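Local structure of nitrate regulatory protein (Klebsiella oxytoca, 4AKK) at residues Met72-Glu76 with Gly98-Val102. The protein binds the terminator in the nasF operon leader RNA in response to nitrate or nitrite, causing transcription antitermination and expression of the nasFEDCBA operon. Numbering follows the deposited sequence.
Sequences MLQCE and GAALV
Helical segments M72-E76 and G98-V102 run antiparallel, their axes 8.5 Å apart at 160°. E76 and G98 bring their CA atoms to 4.9 Å of each other, and G98 has no side chain to hold the two backbones apart here. At the other end V102 is paired with M72, and its CG2 branch reaches in between the two helices. This methyl lies 3.7 Å from M72 CB and 3.6 Å from M72 O, whereas the other branch, CG1, meets L73 CD2 at 4.0 Å, the two side chains crossing at about a right angle.

M72 reaches along the outer side of the pair. Bends at chi2 and chi3 (the latter -34°) fold its thioether back over L101, putting CE near L101 CB and in a tight 3.3 Å contact with L101 CD1.

E76 extends across the opposite side of the interface from M72. With CG anti to the backbone N (chi1 -170°) and the chain straight beyond it, the carboxylate is carried over to the second helix, where OE1 comes within 3.1 Å of V102 CG2 and OE2 sits 3.6 Å from A99 CB. Neither oxygen bonds to the facing segment; OE2 instead forms a salt bridge with R142 of helix 138-147.

The contact thus joins helices 56-85 and 92-117, consecutive antiparallel helices of the NIT nitrate-receptor region, through van der Waals packing, mostly of apolar groups, with no hydrogen bond between the two segments. L73 continues the hydrophobic layer onto helix 152-167. Burial among methyl groups would tend to raise the cost of charging E76, a cost that the R142 salt bridge probably offsets, linking helix 56-85 to helix 138-147 by charge, while A99 and V102 pack on the same arginine.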
loop_
_atom_site.group_PDB
_atom_site.type_symbol
_atom_site.label_atom_id
_atom_site.label_comp_id
_atom_site.label_asym_id
_atom_site.label_seq_id
_atom_site.Cartn_x
_atom_site.Cartn_y
_atom_site.Cartn_z
ATOM N N MET A 72 7.471 16.643 -22.676
ATOM C CA MET A 72 8.534 17.401 -23.326
ATOM C C MET A 72 9.910 17.030 -22.756
ATOM O O MET A 72 10.885 16.915 -23.499
ATOM C CB MET A 72 8.296 18.912 -23.199
ATOM C CG MET A 72 7.039 19.458 -23.920
ATOM S SD MET A 72 6.483 18.736 -25.506
ATOM C CE MET A 72 7.971 18.246 -26.358
ATOM N N LEU A 73 9.985 16.854 -21.436
ATOM C CA LEU A 73 11.241 16.449 -20.791
ATOM C C LEU A 73 11.680 15.068 -21.280
ATOM O O LEU A 73 12.868 14.816 -21.449
ATOM C CB LEU A 73 11.099 16.453 -19.268
ATOM C CG LEU A 73 11.103 17.848 -18.640
ATOM C CD1 LEU A 73 10.572 17.789 -17.220
ATOM C CD2 LEU A 73 12.500 18.466 -18.678
ATOM N N GLN A 74 10.714 14.184 -21.510
ATOM C CA GLN A 74 10.993 12.869 -22.097
ATOM C C GLN A 74 11.537 12.997 -23.528
ATOM O O GLN A 74 12.426 12.242 -23.939
ATOM C CB GLN A 74 9.721 12.006 -22.086
ATOM C CG GLN A 74 9.327 11.469 -20.703
ATOM C CD GLN A 74 7.853 11.079 -20.596
ATOM O OE1 GLN A 74 7.022 11.500 -21.410
ATOM N NE2 GLN A 74 7.518 10.288 -19.569
ATOM N N CYS A 75 11.001 13.945 -24.291
ATOM C CA CYS A 75 11.522 14.208 -25.637
ATOM C C CYS A 75 12.949 14.737 -25.549
ATOM O O CYS A 75 13.843 14.282 -26.265
ATOM C CB CYS A 75 10.627 15.201 -26.400
ATOM S SG CYS A 75 8.919 14.616 -26.714
ATOM N N GLU A 76 13.165 15.699 -24.658
ATOM C CA GLU A 76 14.508 16.239 -24.476
ATOM C C GLU A 76 15.476 15.150 -23.999
ATOM O O GLU A 76 16.605 15.078 -24.460
ATOM C CB GLU A 76 14.512 17.435 -23.516
ATOM C CG GLU A 76 15.844 18.184 -23.492
ATOM C CD GLU A 76 15.782 19.495 -22.727
ATOM O OE1 GLU A 76 14.697 19.844 -22.221
ATOM O OE2 GLU A 76 16.820 20.178 -22.626
ATOM N N GLY A 98 13.495 20.540 -28.562
ATOM C CA GLY A 98 12.978 19.930 -27.351
ATOM C C GLY A 98 13.114 20.848 -26.154
ATOM O O GLY A 98 12.180 20.992 -25.369
ATOM N N ALA A 99 14.279 21.481 -26.025
ATOM C CA ALA A 99 14.532 22.401 -24.929
ATOM C C ALA A 99 13.599 23.609 -24.976
ATOM O O ALA A 99 13.176 24.118 -23.939
ATOM C CB ALA A 99 16.004 22.846 -24.933
ATOM N N ALA A 100 13.278 24.066 -26.184
ATOM C CA ALA A 100 12.368 25.194 -26.362
ATOM C C ALA A 100 10.956 24.838 -25.916
ATOM O O ALA A 100 10.271 25.634 -25.265
ATOM C CB ALA A 100 12.362 25.646 -27.833
ATOM N N LEU A 101 10.523 23.635 -26.278
ATOM C CA LEU A 101 9.210 23.132 -25.885
ATOM C C LEU A 101 9.079 22.964 -24.376
ATOM O O LEU A 101 8.034 23.264 -23.792
ATOM C CB LEU A 101 8.928 21.805 -26.578
ATOM C CG LEU A 101 8.793 21.924 -28.093
ATOM C CD1 LEU A 101 8.403 20.584 -28.682
ATOM C CD2 LEU A 101 7.764 22.992 -28.443
ATOM N N VAL A 102 10.142 22.467 -23.751
ATOM C CA VAL A 102 10.174 22.320 -22.305
ATOM C C VAL A 102 10.016 23.687 -21.635
ATOM O O VAL A 102 9.236 23.857 -20.696
ATOM C CB VAL A 102 11.512 21.696 -21.846
ATOM C CG1 VAL A 102 11.731 21.956 -20.375
ATOM C CG2 VAL A 102 11.571 20.194 -22.174
#